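Local coordinates for putative uncharacterized protein (Archaeoglobus fulgidus, PDB 4KPP) that probably exchanges protons for calcium ions across the membrane, as a transporter of the sodium/calcium exchanger family, at residues 47-52 with 210-215; 69-74 with 278-283; 120-125 with 261-266; 348-353 with 361-366. All blocks are in the same frame, centred on the assembly; numbering follows the deposited sequence.

Overall arrangement
Interactions 1, 2 and 3 lie side by side in the helical bundle, with centres about 16 Å apart from 1 to 2 and about 17 Å from 2 to 3. Side chains of neighbouring contacts touch: F213 packs on L73, and L278 on A262; F48 also touches V261, so 1 meets 3. Each of the three joins a helix from the first half of the exchanger to one from the second, so that they knit the two halves together. Along the chain interactions 1 and 2, and likewise 1 and 3, interlace, and interaction 3 is nested inside the loop closed by 2. Interaction 4 comes last, between consecutive helices, its centre about 37 Å from that of interaction 1, across the chain's centre.

Interaction 1 (47-52 with 210-215); sequences SFLISW and VVLFLF
The backbone N of F215 gives its hydrogen to V211 O at 2.8 Å, an ordinary helical bond, and from this regular turn the F215 ring reaches out to L49 on helix 32-60. L49 CD1 meets the edge of that ring near its plane, 4.0 Å from CE2. The ring gets there because CG stands anti to the backbone N (chi1 169°), which carries it nearer helix 32-60 than its first bond suggests. The other methyl of L49, CD2, meets L212 CD2 tip to tip at 4.0 Å, the two side chains crossing at about a right angle. A forked leucine suits this place, since one branch serves each partner. At the next residue, I50 CG2 meets the edge of the F213 ring, 3.7 Å from CE1, and I50 O is close to the same carbon. Beta-branching helps here: with CG1 beside the backbone N, CG2 is left on the side of the phenylalanine. The side-chain contacts are all apolar, as befits two helices predicted to span the membrane, and I13 of helix 4-14 also packs on L49. The short axes pass 8.7 Å apart at 149° between directions. Such an antiparallel pair of transmembrane helices, one from each half of the exchanger, is consistent with the two-halved fold of cation/calcium exchangers.

Interaction 2 (69-74 with 278-283); sequences IVALLA and LISSKV
A71 points its methyl at S280, bringing a broken transmembrane helix against helix 271-285. The first piece, 67-73, gives way to helix 76-91 within one predicted membrane span, and discontinuous helices of this kind are a familiar feature of the exchanger fold. Small residues let the backbones come close: the CA atoms of A71 and S281 are 5.3 Å apart. S280 holds its OG anti to the backbone N (chi1 178°), and this places the hydroxyl oxygen 3.8 Å from A71 CB, with S280 CB only slightly further off. With a methyl as partner this is van der Waals packing; S280 OG hydrogen-bonds to Y176 OH on helix 163-182. Serine therefore does double duty, being compact enough for the interface and able to bond to a third helix. S281 adopts nearly the same first torsion, but one residue on around the helix this leaves its OG nearest the backbone carbonyl of A71 and not its methyl. There the polar needs of a buried hydroxyl are met by Q285 NE2, one turn later, and by E258 OE1 on helix 242-267. Toward A71 the approach is looser, S281 OG standing 4.2 Å from the carbonyl oxygen A71 O.

Interaction 3 (120-125 with 261-266); sequences AFIAFR and VAIYFV
I122 and I263 face each other with their chains crossing at about a right angle, and the end methyls meet tip to tip: I122 CD1 lies 3.6 Å from I263 CD1. The two isoleucines reach this point differently. I122 is extended, its CD1 anti to CA (chi2 -179°), and it thrusts straight across the gap. I263 is folded at the same bond (chi2 -47°), which bends CD1 back so that it and CG2 together receive the incoming methyl, the second at 3.9 Å. Isoleucine suits the place because its CG1-CD1 arm is long enough to bridge segment axes 9.9 Å apart. About a turn on from I263, V266 points at helix 96-127, and its CG1, anti to the backbone N, settles over the backbone of A123, 3.7 Å from CA and 4.0 Å from the methyl CB. Alanine fits because its small side chain leaves the main chain open to the valine, and the CA atoms of A123 and V266 approach to 6.1 Å. The same CG1 also lies 4.2 Å from I122 CG2, with the two side chains set obliquely. The two segments run almost parallel, at 17°, which lets contacts repeat a turn apart. V119 and T126 extend the packing on V266 along helix 96-127, while V271 and S274 of helix 271-285 close in on A123 and V266. V132 of strand 131-133 also touches A123; that strand pairs with 335-337, which carries the calcium ligand K335.

Interaction 4 (348-353 with 361-366); sequences FIVQLL and YIISAI
I363 lays its side chain against V350 and Q351, an overlap within the helical hairpin made of helix 338-353 and helix 357-377, joined by a short turn. The contact centre lies about 21 Å from the centre of the chain. The isoleucine is bent at both torsions, chi1 -56° and chi2 -61°, so that CG1 and CD1 serve separate neighbours. CD1 reaches V350 CG1 at 4.2 Å, the two chains crossing at a slant. V350 has this methyl anti to its own backbone N, on the side that faces helix 357-377, and a beta-branched valine presents a methyl on this side directly from CB. CG1 of I363 instead lies beside the aliphatic root of Q351. A glutamine suits the site because it has two characters: a methylene base that can pack against hydrocarbon, and an amide that must find polar company. Although its first bond heads for I363, the rest of the chain leads away, and Q351 OE1 is hydrogen-bonded to R109 NH2 on helix 96-127. L319 of helix 311-331 also touches Q351, so that a third helix backs the hairpin. Across the hairpin itself the glutamine contributes just its first carbon, with Q351 CB 4.2 Å from I363 CG1.

Interaction 1 (47-52 with 210-215)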
loop_
_atom_site.group_PDB
_atom_site.type_symbol
_atom_site.label_atom_id
_atom_site.label_comp_id
_atom_site.label_asym_id
_atom_site.label_seq_id
_atom_site.Cartn_x
_atom_site.Cartn_y
_atom_site.Cartn_z
ATOM N N SER A 47 -5.855 -0.667 12.073
ATOM C CA SER A 47 -4.752 -0.169 11.259
ATOM C C SER A 47 -4.016 1.003 11.913
ATOM O O SER A 47 -2.789 1.080 11.847
ATOM C CB SER A 47 -5.238 0.223 9.862
ATOM O OG SER A 47 -4.159 0.673 9.064
ATOM N N PHE A 48 -4.762 1.915 12.534
ATOM C CA PHE A 48 -4.145 3.035 13.245
ATOM C C PHE A 48 -3.384 2.533 14.467
ATOM O O PHE A 48 -2.314 3.047 14.799
ATOM C CB PHE A 48 -5.189 4.067 13.684
ATOM C CG PHE A 48 -5.771 4.873 12.557
ATOM C CD1 PHE A 48 -5.046 5.903 11.977
ATOM C CD2 PHE A 48 -7.054 4.620 12.093
ATOM C CE1 PHE A 48 -5.582 6.652 10.943
ATOM C CE2 PHE A 48 -7.592 5.364 11.060
ATOM C CZ PHE A 48 -6.855 6.381 10.486
ATOM N N LEU A 49 -3.951 1.533 15.136
ATOM C CA LEU A 49 -3.314 0.923 16.298
ATOM C C LEU A 49 -1.967 0.336 15.904
ATOM O O LEU A 49 -0.963 0.551 16.585
ATOM C CB LEU A 49 -4.209 -0.163 16.903
ATOM C CG LEU A 49 -5.563 0.312 17.440
ATOM C CD1 LEU A 49 -6.461 -0.870 17.792
ATOM C CD2 LEU A 49 -5.383 1.234 18.642
ATOM N N ILE A 50 -1.960 -0.398 14.793
ATOM C CA ILE A 50 -0.740 -0.996 14.265
ATOM C C ILE A 50 0.300 0.072 13.939
ATOM O O ILE A 50 1.473 -0.078 14.268
ATOM C CB ILE A 50 -1.031 -1.861 13.018
ATOM C CG1 ILE A 50 -1.671 -3.184 13.440
ATOM C CG2 ILE A 50 0.245 -2.135 12.239
ATOM C CD1 ILE A 50 -2.082 -4.067 12.290
ATOM N N SER A 51 -0.138 1.162 13.318
ATOM C CA SER A 51 0.773 2.247 12.977
ATOM C C SER A 51 1.340 2.909 14.228
ATOM O O SER A 51 2.533 3.205 14.290
ATOM C CB SER A 51 0.081 3.277 12.085
ATOM O OG SER A 51 -0.191 2.721 10.812
ATOM N N TRP A 52 0.479 3.132 15.218
ATOM C CA TRP A 52 0.904 3.667 16.508
ATOM C C TRP A 52 1.925 2.748 17.157
ATOM O O TRP A 52 2.901 3.208 17.751
ATOM C CB TRP A 52 -0.295 3.837 17.443
ATOM C CG TRP A 52 -1.169 4.995 17.096
ATOM C CD1 TRP A 52 -0.887 5.999 16.215
ATOM C CD2 TRP A 52 -2.473 5.275 17.619
ATOM N NE1 TRP A 52 -1.934 6.887 16.159
ATOM C CE2 TRP A 52 -2.919 6.466 17.012
ATOM C CE3 TRP A 52 -3.306 4.636 18.543
ATOM C CZ2 TRP A 52 -4.161 7.029 17.298
ATOM C CZ3 TRP A 52 -4.538 5.199 18.825
ATOM C CH2 TRP A 52 -4.953 6.383 18.206
ATOM N N VAL A 210 3.290 -4.608 22.010
ATOM C CA VAL A 210 3.127 -6.012 21.653
ATOM C C VAL A 210 1.653 -6.392 21.778
ATOM O O VAL A 210 1.088 -7.020 20.880
ATOM C CB VAL A 210 4.011 -6.944 22.516
ATOM C CG1 VAL A 210 3.499 -8.380 22.462
ATOM C CG2 VAL A 210 5.461 -6.880 22.053
ATOM N N VAL A 211 1.036 -5.997 22.888
ATOM C CA VAL A 211 -0.401 -6.187 23.077
ATOM C C VAL A 211 -1.189 -5.501 21.961
ATOM O O VAL A 211 -2.109 -6.089 21.389
ATOM C CB VAL A 211 -0.871 -5.661 24.453
ATOM C CG1 VAL A 211 -2.391 -5.575 24.509
ATOM C CG2 VAL A 211 -0.335 -6.547 25.579
ATOM N N LEU A 212 -0.810 -4.266 21.646
ATOM C CA LEU A 212 -1.450 -3.511 20.568
ATOM C C LEU A 212 -1.345 -4.227 19.224
ATOM O O LEU A 212 -2.348 -4.419 18.541
ATOM C CB LEU A 212 -0.849 -2.109 20.456
ATOM C CG LEU A 212 -1.475 -1.032 21.340
ATOM C CD1 LEU A 212 -0.768 0.299 21.135
ATOM C CD2 LEU A 212 -2.957 -0.903 21.041
ATOM N N PHE A 213 -0.125 -4.613 18.860
ATOM C CA PHE A 213 0.128 -5.386 17.649
ATOM C C PHE A 213 -0.717 -6.658 17.592
ATOM O O PHE A 213 -1.362 -6.940 16.580
ATOM C CB PHE A 213 1.609 -5.762 17.566
ATOM C CG PHE A 213 2.407 -4.899 16.633
ATOM C CD1 PHE A 213 1.879 -4.493 15.419
ATOM C CD2 PHE A 213 3.692 -4.498 16.969
ATOM C CE1 PHE A 213 2.615 -3.702 14.558
ATOM C CE2 PHE A 213 4.433 -3.707 16.112
ATOM C CZ PHE A 213 3.894 -3.307 14.903
ATOM N N LEU A 214 -0.704 -7.426 18.678
ATOM C CA LEU A 214 -1.433 -8.688 18.717
ATOM C C LEU A 214 -2.937 -8.466 18.642
ATOM O O LEU A 214 -3.641 -9.195 17.945
ATOM C CB LEU A 214 -1.076 -9.498 19.968
ATOM C CG LEU A 214 0.338 -10.080 20.020
ATOM C CD1 LEU A 214 0.572 -10.792 21.341
ATOM C CD2 LEU A 214 0.581 -11.018 18.846
ATOM N N PHE A 215 -3.424 -7.456 19.358
ATOM C CA PHE A 215 -4.853 -7.174 19.386
ATOM C C PHE A 215 -5.348 -6.670 18.039
ATOM O O PHE A 215 -6.391 -7.099 17.554
ATOM C CB PHE A 215 -5.199 -6.161 20.477
ATOM C CG PHE A 215 -6.604 -5.636 20.382
ATOM C CD1 PHE A 215 -7.684 -6.444 20.703
ATOM C CD2 PHE A 215 -6.846 -4.338 19.963
ATOM C CE1 PHE A 215 -8.977 -5.966 20.608
ATOM C CE2 PHE A 215 -8.138 -3.854 19.866
ATOM C CZ PHE A 215 -9.203 -4.669 20.189
#

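Interaction 2 (69-74 with 278-283)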
loop_
_atom_site.group_PDB
_atom_site.type_symbol
_atom_site.label_atom_id
_atom_site.label_comp_id
_atom_site.label_asym_id
_atom_site.label_seq_id
_atom_site.Cartn_x
_atom_site.Cartn_y
_atom_site.Cartn_z
ATOM N N ILE A 69 9.864 -0.749 6.603
ATOM C CA ILE A 69 9.092 -1.737 7.351
ATOM C C ILE A 69 7.842 -1.130 7.984
ATOM O O ILE A 69 6.773 -1.743 7.967
ATOM C CB ILE A 69 9.962 -2.461 8.414
ATOM C CG1 ILE A 69 10.627 -3.692 7.795
ATOM C CG2 ILE A 69 9.132 -2.882 9.617
ATOM C CD1 ILE A 69 11.354 -4.567 8.796
ATOM N N VAL A 70 7.966 0.080 8.524
ATOM C CA VAL A 70 6.806 0.744 9.109
ATOM C C VAL A 70 5.816 1.153 8.019
ATOM O O VAL A 70 4.625 1.288 8.280
ATOM C CB VAL A 70 7.189 1.963 9.987
ATOM C CG1 VAL A 70 8.369 1.627 10.886
ATOM C CG2 VAL A 70 7.489 3.182 9.134
ATOM N N ALA A 71 6.311 1.331 6.798
ATOM C CA ALA A 71 5.453 1.651 5.664
ATOM C C ALA A 71 4.701 0.404 5.207
ATOM O O ALA A 71 3.604 0.494 4.658
ATOM C CB ALA A 71 6.266 2.239 4.524
ATOM N N LEU A 72 5.303 -0.760 5.437
ATOM C CA LEU A 72 4.653 -2.032 5.147
ATOM C C LEU A 72 3.555 -2.308 6.164
ATOM O O LEU A 72 2.431 -2.661 5.802
ATOM C CB LEU A 72 5.672 -3.175 5.157
ATOM C CG LEU A 72 5.083 -4.587 5.121
ATOM C CD1 LEU A 72 4.278 -4.798 3.849
ATOM C CD2 LEU A 72 6.173 -5.639 5.259
ATOM N N LEU A 73 3.891 -2.141 7.440
ATOM C CA LEU A 73 2.941 -2.379 8.522
ATOM C C LEU A 73 1.751 -1.426 8.437
ATOM O O LEU A 73 0.677 -1.715 8.961
ATOM C CB LEU A 73 3.634 -2.261 9.884
ATOM C CG LEU A 73 4.730 -3.289 10.200
ATOM C CD1 LEU A 73 5.460 -2.931 11.485
ATOM C CD2 LEU A 73 4.159 -4.700 10.290
ATOM N N ALA A 74 1.945 -0.298 7.759
ATOM C CA ALA A 74 0.888 0.697 7.586
ATOM C C ALA A 74 -0.186 0.259 6.584
ATOM O O ALA A 74 -1.271 0.841 6.537
ATOM C CB ALA A 74 1.483 2.039 7.178
ATOM N N LEU A 278 4.755 7.019 1.466
ATOM C CA LEU A 278 3.864 6.717 0.350
ATOM C C LEU A 278 4.611 6.069 -0.810
ATOM O O LEU A 278 4.078 5.194 -1.495
ATOM C CB LEU A 278 3.157 7.982 -0.135
ATOM C CG LEU A 278 2.157 8.638 0.816
ATOM C CD1 LEU A 278 1.432 9.757 0.097
ATOM C CD2 LEU A 278 1.170 7.619 1.363
ATOM N N ILE A 279 5.843 6.509 -1.033
ATOM C CA ILE A 279 6.663 5.957 -2.105
ATOM C C ILE A 279 7.149 4.555 -1.743
ATOM O O ILE A 279 7.118 3.647 -2.575
ATOM C CB ILE A 279 7.848 6.887 -2.437
ATOM C CG1 ILE A 279 7.330 8.190 -3.062
ATOM C CG2 ILE A 279 8.848 6.187 -3.355
ATOM C CD1 ILE A 279 8.366 9.292 -3.162
ATOM N N SER A 280 7.576 4.382 -0.495
ATOM C CA SER A 280 8.001 3.076 0.005
ATOM C C SER A 280 6.833 2.095 0.085
ATOM O O SER A 280 7.006 0.898 -0.130
ATOM C CB SER A 280 8.670 3.209 1.377
ATOM O OG SER A 280 9.037 1.938 1.884
ATOM N N SER A 281 5.647 2.605 0.400
ATOM C CA SER A 281 4.448 1.776 0.439
ATOM C C SER A 281 4.112 1.276 -0.960
ATOM O O SER A 281 3.638 0.148 -1.129
ATOM C CB SER A 281 3.265 2.554 1.013
ATOM O OG SER A 281 2.082 1.777 0.980
ATOM N N LYS A 282 4.350 2.124 -1.957
ATOM C CA LYS A 282 4.216 1.711 -3.348
ATOM C C LYS A 282 5.188 0.578 -3.640
ATOM O O LYS A 282 4.837 -0.376 -4.324
ATOM C CB LYS A 282 4.444 2.890 -4.302
ATOM C CG LYS A 282 4.678 2.505 -5.766
ATOM C CD LYS A 282 3.491 1.773 -6.385
ATOM C CE LYS A 282 3.839 1.296 -7.793
ATOM N NZ LYS A 282 2.753 0.503 -8.437
ATOM N N VAL A 283 6.399 0.669 -3.099
ATOM C CA VAL A 283 7.407 -0.366 -3.320
ATOM C C VAL A 283 6.936 -1.744 -2.852
ATOM O O VAL A 283 6.967 -2.700 -3.628
ATOM C CB VAL A 283 8.763 -0.018 -2.649
ATOM C CG1 VAL A 283 9.774 -1.141 -2.863
ATOM C CG2 VAL A 283 9.303 1.291 -3.192
#

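Interaction 3 (120-125 with 261-266)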
loop_
_atom_site.group_PDB
_atom_site.type_symbol
_atom_site.label_atom_id
_atom_site.label_comp_id
_atom_site.label_asym_id
_atom_site.label_seq_id
_atom_site.Cartn_x
_atom_site.Cartn_y
_atom_site.Cartn_z
ATOM N N ALA A 120 0.211 15.491 -2.280
ATOM C CA ALA A 120 0.984 16.554 -2.916
ATOM C C ALA A 120 0.186 17.854 -2.992
ATOM O O ALA A 120 0.715 18.927 -2.708
ATOM C CB ALA A 120 1.453 16.125 -4.302
ATOM N N PHE A 121 -1.087 17.753 -3.372
ATOM C CA PHE A 121 -1.960 18.927 -3.469
ATOM C C PHE A 121 -2.162 19.626 -2.129
ATOM O O PHE A 121 -2.154 20.855 -2.053
ATOM C CB PHE A 121 -3.320 18.549 -4.063
ATOM C CG PHE A 121 -3.326 18.473 -5.561
ATOM C CD1 PHE A 121 -2.594 19.374 -6.318
ATOM C CD2 PHE A 121 -4.061 17.496 -6.214
ATOM C CE1 PHE A 121 -2.597 19.306 -7.701
ATOM C CE2 PHE A 121 -4.068 17.421 -7.596
ATOM C CZ PHE A 121 -3.335 18.326 -8.340
ATOM N N ILE A 122 -2.352 18.839 -1.074
ATOM C CA ILE A 122 -2.527 19.389 0.264
ATOM C C ILE A 122 -1.237 20.058 0.723
ATOM O O ILE A 122 -1.263 21.119 1.347
ATOM C CB ILE A 122 -2.953 18.301 1.265
ATOM C CG1 ILE A 122 -4.324 17.742 0.876
ATOM C CG2 ILE A 122 -2.981 18.852 2.686
ATOM C CD1 ILE A 122 -4.840 16.683 1.819
ATOM N N ALA A 123 -0.110 19.433 0.392
ATOM C CA ALA A 123 1.201 19.992 0.703
ATOM C C ALA A 123 1.410 21.327 -0.009
ATOM O O ALA A 123 2.040 22.237 0.531
ATOM C CB ALA A 123 2.300 19.009 0.333
ATOM N N PHE A 124 0.874 21.436 -1.220
ATOM C CA PHE A 124 0.959 22.675 -1.984
ATOM C C PHE A 124 0.272 23.829 -1.263
ATOM O O PHE A 124 0.823 24.921 -1.161
ATOM C CB PHE A 124 0.351 22.491 -3.373
ATOM C CG PHE A 124 1.149 21.587 -4.267
ATOM C CD1 PHE A 124 2.522 21.478 -4.115
ATOM C CD2 PHE A 124 0.529 20.844 -5.257
ATOM C CE1 PHE A 124 3.264 20.647 -4.937
ATOM C CE2 PHE A 124 1.265 20.010 -6.079
ATOM C CZ PHE A 124 2.634 19.912 -5.919
ATOM N N ARG A 125 -0.932 23.578 -0.761
ATOM C CA ARG A 125 -1.705 24.609 -0.081
ATOM C C ARG A 125 -1.149 24.896 1.308
ATOM O O ARG A 125 -1.265 26.012 1.814
ATOM C CB ARG A 125 -3.177 24.203 0.015
ATOM N N VAL A 261 -2.686 9.340 7.986
ATOM C CA VAL A 261 -1.428 9.587 8.683
ATOM C C VAL A 261 -0.515 10.467 7.831
ATOM O O VAL A 261 0.186 11.338 8.348
ATOM C CB VAL A 261 -0.717 8.267 9.068
ATOM C CG1 VAL A 261 0.704 8.533 9.558
ATOM C CG2 VAL A 261 -1.524 7.521 10.126
ATOM N N ALA A 262 -0.544 10.247 6.520
ATOM C CA ALA A 262 0.229 11.069 5.595
ATOM C C ALA A 262 -0.219 12.529 5.634
ATOM O O ALA A 262 0.614 13.431 5.671
ATOM C CB ALA A 262 0.136 10.521 4.181
ATOM N N ILE A 263 -1.533 12.754 5.626
ATOM C CA ILE A 263 -2.077 14.111 5.689
ATOM C C ILE A 263 -1.703 14.795 7.001
ATOM O O ILE A 263 -1.377 15.983 7.022
ATOM C CB ILE A 263 -3.617 14.131 5.548
ATOM C CG1 ILE A 263 -4.065 13.372 4.296
ATOM C CG2 ILE A 263 -4.135 15.561 5.527
ATOM C CD1 ILE A 263 -3.297 13.727 3.054
ATOM N N TYR A 264 -1.754 14.037 8.091
ATOM C CA TYR A 264 -1.420 14.556 9.415
ATOM C C TYR A 264 0.012 15.077 9.461
ATOM O O TYR A 264 0.274 16.156 9.994
ATOM C CB TYR A 264 -1.625 13.472 10.479
ATOM C CG TYR A 264 -1.048 13.808 11.839
ATOM C CD1 TYR A 264 -1.746 14.610 12.735
ATOM C CD2 TYR A 264 0.190 13.314 12.231
ATOM C CE1 TYR A 264 -1.223 14.915 13.979
ATOM C CE2 TYR A 264 0.721 13.614 13.474
ATOM C CZ TYR A 264 0.011 14.414 14.343
ATOM O OH TYR A 264 0.538 14.714 15.580
ATOM N N PHE A 265 0.933 14.302 8.893
ATOM C CA PHE A 265 2.345 14.668 8.873
ATOM C C PHE A 265 2.631 15.847 7.947
ATOM O O PHE A 265 3.593 16.582 8.153
ATOM C CB PHE A 265 3.205 13.465 8.484
ATOM C CG PHE A 265 3.568 12.581 9.644
ATOM C CD1 PHE A 265 3.805 13.123 10.899
ATOM C CD2 PHE A 265 3.670 11.207 9.483
ATOM C CE1 PHE A 265 4.140 12.310 11.971
ATOM C CE2 PHE A 265 4.005 10.391 10.550
ATOM C CZ PHE A 265 4.240 10.942 11.794
ATOM N N VAL A 266 1.799 16.022 6.924
ATOM C CA VAL A 266 1.930 17.171 6.035
ATOM C C VAL A 266 1.602 18.468 6.772
ATOM O O VAL A 266 2.352 19.438 6.700
ATOM C CB VAL A 266 1.029 17.036 4.790
ATOM C CG1 VAL A 266 0.929 18.364 4.053
ATOM C CG2 VAL A 266 1.560 15.953 3.868
#

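Interaction 4 (348-353 with 361-366)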
loop_
_atom_site.group_PDB
_atom_site.type_symbol
_atom_site.label_atom_id
_atom_site.label_comp_id
_atom_site.label_asym_id
_atom_site.label_seq_id
_atom_site.Cartn_x
_atom_site.Cartn_y
_atom_site.Cartn_z
ATOM N N PHE A 348 -5.582 8.923 -13.975
ATOM C CA PHE A 348 -6.193 7.873 -13.169
ATOM C C PHE A 348 -7.715 7.896 -13.277
ATOM O O PHE A 348 -8.328 6.912 -13.687
ATOM C CB PHE A 348 -5.771 7.999 -11.701
ATOM C CG PHE A 348 -6.503 7.061 -10.781
ATOM C CD1 PHE A 348 -6.116 5.734 -10.670
ATOM C CD2 PHE A 348 -7.584 7.507 -10.029
ATOM C CE1 PHE A 348 -6.792 4.869 -9.830
ATOM C CE2 PHE A 348 -8.263 6.646 -9.184
ATOM C CZ PHE A 348 -7.867 5.325 -9.085
ATOM N N ILE A 349 -8.318 9.023 -12.906
ATOM C CA ILE A 349 -9.776 9.129 -12.856
ATOM C C ILE A 349 -10.443 9.027 -14.227
ATOM O O ILE A 349 -11.588 8.593 -14.329
ATOM C CB ILE A 349 -10.244 10.419 -12.134
ATOM C CG1 ILE A 349 -9.581 11.659 -12.741
ATOM C CG2 ILE A 349 -9.962 10.323 -10.639
ATOM C CD1 ILE A 349 -10.431 12.381 -13.771
ATOM N N VAL A 350 -9.728 9.428 -15.273
ATOM C CA VAL A 350 -10.249 9.309 -16.631
ATOM C C VAL A 350 -10.509 7.845 -16.975
ATOM O O VAL A 350 -11.548 7.508 -17.548
ATOM C CB VAL A 350 -9.297 9.946 -17.671
ATOM C CG1 VAL A 350 -9.568 9.395 -19.060
ATOM C CG2 VAL A 350 -9.436 11.462 -17.660
ATOM N N GLN A 351 -9.572 6.978 -16.598
ATOM C CA GLN A 351 -9.697 5.547 -16.851
ATOM C C GLN A 351 -10.843 4.963 -16.041
ATOM O O GLN A 351 -11.519 4.027 -16.474
ATOM C CB GLN A 351 -8.390 4.824 -16.506
ATOM C CG GLN A 351 -8.344 3.359 -16.936
ATOM C CD GLN A 351 -8.745 2.400 -15.827
ATOM O OE1 GLN A 351 -8.313 2.537 -14.680
ATOM N NE2 GLN A 351 -9.573 1.420 -16.168
ATOM N N LEU A 352 -11.058 5.535 -14.861
ATOM C CA LEU A 352 -12.095 5.072 -13.953
ATOM C C LEU A 352 -13.472 5.570 -14.386
ATOM O O LEU A 352 -14.473 4.873 -14.222
ATOM C CB LEU A 352 -11.777 5.530 -12.529
ATOM C CG LEU A 352 -12.736 5.105 -11.420
ATOM C CD1 LEU A 352 -13.029 3.620 -11.515
ATOM C CD2 LEU A 352 -12.151 5.452 -10.062
ATOM N N LEU A 353 -13.517 6.773 -14.953
ATOM C CA LEU A 353 -14.777 7.368 -15.392
ATOM C C LEU A 353 -15.126 7.017 -16.840
ATOM O O LEU A 353 -16.224 7.317 -17.311
ATOM C CB LEU A 353 -14.753 8.887 -15.200
ATOM C CG LEU A 353 -14.679 9.376 -13.752
ATOM C CD1 LEU A 353 -14.681 10.895 -13.698
ATOM C CD2 LEU A 353 -15.824 8.806 -12.923
ATOM N N TYR A 361 -6.001 0.438 -22.886
ATOM C CA TYR A 361 -4.857 0.454 -23.793
ATOM C C TYR A 361 -4.394 1.870 -24.123
ATOM O O TYR A 361 -3.194 2.130 -24.222
ATOM C CB TYR A 361 -5.161 -0.324 -25.075
ATOM C CG TYR A 361 -4.973 -1.819 -24.938
ATOM C CD1 TYR A 361 -3.709 -2.391 -25.021
ATOM C CD2 TYR A 361 -6.058 -2.660 -24.728
ATOM C CE1 TYR A 361 -3.531 -3.758 -24.898
ATOM C CE2 TYR A 361 -5.890 -4.029 -24.604
ATOM C CZ TYR A 361 -4.625 -4.572 -24.690
ATOM O OH TYR A 361 -4.453 -5.931 -24.566
ATOM N N ILE A 362 -5.348 2.783 -24.285
ATOM C CA ILE A 362 -5.026 4.174 -24.581
ATOM C C ILE A 362 -4.236 4.812 -23.441
ATOM O O ILE A 362 -3.183 5.409 -23.666
ATOM C CB ILE A 362 -6.295 5.007 -24.875
ATOM C CG1 ILE A 362 -6.858 4.651 -26.253
ATOM C CG2 ILE A 362 -5.987 6.496 -24.814
ATOM C CD1 ILE A 362 -8.176 5.331 -26.567
ATOM N N ILE A 363 -4.747 4.673 -22.221
ATOM C CA ILE A 363 -4.088 5.233 -21.045
ATOM C C ILE A 363 -2.741 4.553 -20.789
ATOM O O ILE A 363 -1.780 5.205 -20.381
ATOM C CB ILE A 363 -4.981 5.144 -19.788
ATOM C CG1 ILE A 363 -6.326 5.826 -20.041
ATOM C CG2 ILE A 363 -4.299 5.790 -18.596
ATOM C CD1 ILE A 363 -6.211 7.297 -20.357
ATOM N N SER A 364 -2.672 3.248 -21.040
ATOM C CA SER A 364 -1.405 2.524 -20.952
ATOM C C SER A 364 -0.378 3.135 -21.898
ATOM O O SER A 364 0.753 3.414 -21.500
ATOM C CB SER A 364 -1.584 1.040 -21.285
ATOM O OG SER A 364 -2.378 0.379 -20.320
ATOM N N ALA A 365 -0.783 3.341 -23.149
ATOM C CA ALA A 365 0.087 3.938 -24.159
ATOM C C ALA A 365 0.544 5.336 -23.752
ATOM O O ALA A 365 1.712 5.687 -23.914
ATOM C CB ALA A 365 -0.615 3.982 -25.510
ATOM N N ILE A 366 -0.378 6.127 -23.213
ATOM C CA ILE A 366 -0.067 7.492 -22.798
ATOM C C ILE A 366 0.946 7.528 -21.650
ATOM O O ILE A 366 1.906 8.298 -21.689
ATOM C CB ILE A 366 -1.348 8.278 -22.429
ATOM C CG1 ILE A 366 -2.233 8.445 -23.668
ATOM C CG2 ILE A 366 -1.000 9.638 -21.847
ATOM C CD1 ILE A 366 -3.468 9.289 -23.442
#